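Local coordinates for ferric vibriobactin ABC transporter, periplasmic ferric vibriobactin-binding protein (Vibrio cholerae, PDB 3R5T) that binds the siderophore complex ferric vibriobactin in the periplasm, probably delivering it to an ABC transporter for iron uptake, at residues 57-62 and 269-274. Numbering follows the deposited sequence.
With VBN ((4S,5R)-N-{3-[(2,3-dihydroxybenzoyl)amino]propyl}-2-(2,3-dihydroxyphenyl)-N-[3-({[(4S,5R)-2-(2,3-dihydroxyphenyl)-5-met hyl-4,5-dihydro-1,3-oxazol-4-yl]carbonyl}amino)propyl]-5-methyl-4,5-dihydro-1,3-oxazole-4-carboxamide), chain B.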
loop_
_atom_site.group_PDB
_atom_site.type_symbol
_atom_site.label_atom_id
_atom_site.label_comp_id
_atom_site.label_asym_id
_atom_site.label_seq_id
_atom_site.Cartn_x
_atom_site.Cartn_y
_atom_site.Cartn_z
ATOM N N GLU A 57 -3.625 -10.357 -3.783
ATOM C CA GLU A 57 -4.465 -11.417 -3.227
ATOM C C GLU A 57 -5.432 -10.952 -2.147
ATOM O O GLU A 57 -6.490 -11.550 -1.964
ATOM C CB GLU A 57 -3.589 -12.559 -2.689
ATOM C CG GLU A 57 -4.362 -13.811 -2.321
ATOM C CD GLU A 57 -5.069 -14.482 -3.502
ATOM O OE1 GLU A 57 -4.788 -14.162 -4.679
ATOM O OE2 GLU A 57 -5.924 -15.347 -3.233
ATOM N N GLN A 58 -5.078 -9.891 -1.435
ATOM C CA GLN A 58 -5.981 -9.400 -0.399
ATOM C C GLN A 58 -7.357 -8.973 -0.936
ATOM O O GLN A 58 -8.331 -8.947 -0.171
ATOM C CB GLN A 58 -5.352 -8.262 0.406
ATOM C CG GLN A 58 -5.017 -7.008 -0.413
ATOM C CD GLN A 58 -3.605 -6.994 -0.937
ATOM O OE1 GLN A 58 -2.968 -8.056 -1.092
ATOM N NE2 GLN A 58 -3.086 -5.793 -1.229
ATOM N N TRP A 59 -7.421 -8.585 -2.215
ATOM C CA TRP A 59 -8.687 -8.120 -2.814
ATOM C C TRP A 59 -9.088 -8.812 -4.117
ATOM O O TRP A 59 -10.131 -8.492 -4.685
ATOM C CB TRP A 59 -8.757 -6.578 -2.964
ATOM C CG TRP A 59 -7.607 -5.926 -3.673
ATOM C CD1 TRP A 59 -6.595 -5.220 -3.098
ATOM C CD2 TRP A 59 -7.363 -5.904 -5.086
ATOM N NE1 TRP A 59 -5.726 -4.761 -4.054
ATOM C CE2 TRP A 59 -6.172 -5.166 -5.288
ATOM C CE3 TRP A 59 -8.034 -6.422 -6.198
ATOM C CZ2 TRP A 59 -5.643 -4.935 -6.555
ATOM C CZ3 TRP A 59 -7.509 -6.190 -7.445
ATOM C CH2 TRP A 59 -6.329 -5.455 -7.617
ATOM N N ARG A 60 -8.288 -9.772 -4.565
ATOM C CA ARG A 60 -8.574 -10.461 -5.822
ATOM C C ARG A 60 -9.997 -11.006 -5.895
ATOM O O ARG A 60 -10.707 -10.777 -6.877
ATOM C CB ARG A 60 -7.579 -11.600 -6.069
ATOM C CG ARG A 60 -7.788 -12.332 -7.410
ATOM C CD ARG A 60 -6.861 -13.529 -7.545
ATOM N NE ARG A 60 -6.966 -14.440 -6.408
ATOM C CZ ARG A 60 -7.887 -15.389 -6.288
ATOM N NH1 ARG A 60 -8.801 -15.577 -7.238
ATOM N NH2 ARG A 60 -7.887 -16.161 -5.213
ATOM N N LYS A 61 -10.410 -11.744 -4.871
ATOM C CA LYS A 61 -11.725 -12.378 -4.918
ATOM C C LYS A 61 -12.851 -11.344 -4.952
ATOM O O LYS A 61 -13.857 -11.551 -5.640
ATOM C CB LYS A 61 -11.919 -13.333 -3.738
ATOM C CG LYS A 61 -10.963 -14.514 -3.773
ATOM C CD LYS A 61 -11.286 -15.534 -2.686
ATOM C CE LYS A 61 -11.075 -14.957 -1.296
ATOM N NZ LYS A 61 -9.652 -14.571 -1.042
ATOM N N LEU A 62 -12.684 -10.239 -4.225
ATOM C CA LEU A 62 -13.638 -9.145 -4.279
ATOM C C LEU A 62 -13.688 -8.508 -5.676
ATOM O O LEU A 62 -14.764 -8.217 -6.194
ATOM C CB LEU A 62 -13.316 -8.094 -3.204
ATOM C CG LEU A 62 -14.289 -6.917 -3.115
ATOM C CD1 LEU A 62 -15.676 -7.404 -2.735
ATOM C CD2 LEU A 62 -13.793 -5.887 -2.117
ATOM N N ARG A 269 1.681 -4.182 -0.526
ATOM C CA ARG A 269 1.093 -2.840 -0.585
ATOM C C ARG A 269 -0.013 -2.753 0.448
ATOM O O ARG A 269 -0.642 -3.781 0.782
ATOM C CB ARG A 269 0.521 -2.562 -1.976
ATOM C CG ARG A 269 1.549 -2.281 -3.068
ATOM C CD ARG A 269 2.285 -0.989 -2.856
ATOM N NE ARG A 269 2.862 -0.438 -4.088
ATOM C CZ ARG A 269 4.145 -0.511 -4.429
ATOM N NH1 ARG A 269 5.029 -1.110 -3.637
ATOM N NH2 ARG A 269 4.559 0.043 -5.562
ATOM N N ILE A 270 -0.248 -1.543 0.957
ATOM C CA ILE A 270 -1.250 -1.316 1.996
ATOM C C ILE A 270 -2.542 -0.740 1.438
ATOM O O ILE A 270 -2.560 0.335 0.833
ATOM C CB ILE A 270 -0.738 -0.341 3.064
ATOM C CG1 ILE A 270 0.548 -0.878 3.706
ATOM C CG2 ILE A 270 -1.847 -0.090 4.091
ATOM C CD1 ILE A 270 0.367 -2.224 4.348
ATOM N N ASP A 271 -3.623 -1.479 1.610
ATOM C CA ASP A 271 -4.952 -0.963 1.334
ATOM C C ASP A 271 -5.814 -1.424 2.513
ATOM O O ASP A 271 -5.317 -2.085 3.421
ATOM C CB ASP A 271 -5.448 -1.465 -0.035
ATOM C CG ASP A 271 -5.314 -2.946 -0.175
ATOM O OD1 ASP A 271 -4.637 -3.403 -1.121
ATOM O OD2 ASP A 271 -5.906 -3.660 0.664
ATOM N N LEU A 272 -7.091 -1.083 2.518
ATOM C CA LEU A 272 -7.967 -1.477 3.617
ATOM C C LEU A 272 -7.889 -2.980 3.883
ATOM O O LEU A 272 -7.852 -3.415 5.036
ATOM C CB LEU A 272 -9.402 -1.109 3.287
ATOM C CG LEU A 272 -10.438 -1.640 4.277
ATOM C CD1 LEU A 272 -10.250 -1.089 5.699
ATOM C CD2 LEU A 272 -11.846 -1.332 3.748
ATOM N N PHE A 273 -7.836 -3.769 2.810
ATOM C CA PHE A 273 -7.891 -5.210 2.947
ATOM C C PHE A 273 -6.610 -5.791 3.512
ATOM O O PHE A 273 -6.652 -6.598 4.453
ATOM C CB PHE A 273 -8.301 -5.815 1.606
ATOM C CG PHE A 273 -9.526 -5.154 1.049
ATOM C CD1 PHE A 273 -9.433 -4.202 0.049
ATOM C CD2 PHE A 273 -10.764 -5.419 1.608
ATOM C CE1 PHE A 273 -10.583 -3.569 -0.424
ATOM C CE2 PHE A 273 -11.906 -4.791 1.139
ATOM C CZ PHE A 273 -11.815 -3.867 0.126
ATOM N N SER A 274 -5.462 -5.384 2.988
ATOM C CA SER A 274 -4.220 -5.889 3.568
ATOM C C SER A 274 -3.970 -5.290 4.952
ATOM O O SER A 274 -3.377 -5.953 5.804
ATOM C CB SER A 274 -3.013 -5.654 2.659
ATOM O OG SER A 274 -2.898 -4.301 2.269
HETATM C C VBN B . 11.034 -4.277 -7.827
HETATM N N VBN B . 9.299 -2.524 -8.408
HETATM O O VBN B . 11.834 -3.468 -7.495
HETATM C CA VBN B . 9.774 -3.885 -8.587
HETATM C CB VBN B . 9.923 -3.953 -10.154
HETATM C CAB VBN B . 3.812 -8.590 -5.973
HETATM O OAC VBN B . 11.957 -4.529 -2.383
HETATM O OAD VBN B . 7.214 -7.692 -8.906
HETATM O OAF VBN B . 7.624 -1.118 -4.798
HETATM O OAG VBN B . 9.123 2.583 -7.262
HETATM O OAH VBN B . 6.463 -1.006 -7.606
HETATM O OAI VBN B . 9.507 -2.905 -5.386
HETATM O OAJ VBN B . 9.133 -0.137 -7.213
HETATM O OAK VBN B . 6.937 -3.617 -7.029
HETATM C CAL VBN B . 9.102 -1.627 -1.400
HETATM C CAM VBN B . 10.095 1.730 -10.757
HETATM C CAN VBN B . 3.160 -2.536 -8.357
HETATM C CAO VBN B . 8.252 -1.112 -2.436
HETATM C CAP VBN B . 9.757 2.502 -9.608
HETATM C CAQ VBN B . 4.163 -1.527 -8.181
HETATM C CAR VBN B . 10.129 -2.592 -1.707
HETATM C CAS VBN B . 10.119 0.329 -10.695
HETATM C CAT VBN B . 3.457 -3.902 -8.113
HETATM C CAU VBN B . 12.844 -6.247 -5.726
HETATM C CAV VBN B . 10.642 -8.142 -7.664
HETATM C CAW VBN B . 13.055 -4.943 -4.939
HETATM C CAX VBN B . 9.497 -9.148 -7.927
HETATM C CAY VBN B . 12.663 -6.087 -7.237
HETATM C CAZ VBN B . 10.370 -6.711 -8.157
HETATM N NBB VBN B . 11.863 -4.150 -4.649
HETATM N NBC VBN B . 8.309 -8.798 -7.151
HETATM N NBD VBN B . 6.136 -6.074 -6.619
HETATM O OBF VBN B . 4.059 -6.634 -7.549
HETATM C CBG VBN B . 11.414 -3.993 -3.285
HETATM C CBH VBN B . 7.220 -8.027 -7.757
HETATM C CBJ VBN B . 10.005 -1.758 -9.401
HETATM C CBK VBN B . 8.431 -1.567 -3.775
HETATM C CBL VBN B . 9.451 1.861 -8.394
HETATM C CBM VBN B . 5.432 -1.917 -7.762
HETATM C CBN VBN B . 9.405 -2.475 -4.072
HETATM C CBO VBN B . 9.479 0.527 -8.350
HETATM C CBP VBN B . 5.713 -3.237 -7.528
HETATM C CBQ VBN B . 10.287 -3.010 -2.989
HETATM C CBR VBN B . 9.800 -0.270 -9.543
HETATM C CBS VBN B . 4.680 -4.265 -7.688
HETATM C CBU VBN B . 4.626 -7.930 -7.072
HETATM C CBW VBN B . 5.094 -5.700 -7.523
HETATM C CBX VBN B . 6.158 -7.534 -6.781
HETATM N NBY VBN B . 11.324 -5.700 -7.690
HETATM O OG1 VBN B . 10.269 -2.551 -10.538
HETATM C CG2 VBN B . 8.849 -4.675 -10.952
HETATM O O HOH W 1 -0.175 -6.242 -1.163
HETATM O O HOH W 2 -4.097 -2.516 -4.082
#
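Q58 reaches across to D271, and its NE2 gives OD1 a nearly straight hydrogen bond of 2.9 Å (171°). The carboxylate receives it on the syn side of OD1, 25° out of plane, the bond lying near the amide plane. With CG between the backbone N and the carbonyl carbon (chi1 62°) and a bend at chi2, the Q58 chain passes over the N-terminal turn of helix 272-286, its CG 3.6 Å from D271 OD2. The other proton of NE2 goes to a water that also accepts from R269 N, 2.8 Å away. F273 carries the apolar half of the contact: its CD1 lies 3.9 Å from W59 CB, and its CZ meets L62 CD2 at 3.6 Å, the leucine crossing the phenylalanine at about a right angle. Its CB lies against Q58 O. D271 OD1 also sits at the edge of the W59 indole, in its plane, and W59 NE1 donates to a second water that can donate to OD1. D271 is the N-cap of the helix and forms a capping box with S274, whose N bonds OD2 as D271 N bonds OG. Just before this cap, R269 turns to the pocket, where NH1 donates to vibriobactin OAF at 2.8 Å. The buried carboxylate thus has its two oxygens divided between tasks, OD2 capping the helix and OD1 joining 57-62 to the segment that presents the siderophore-binding arginine.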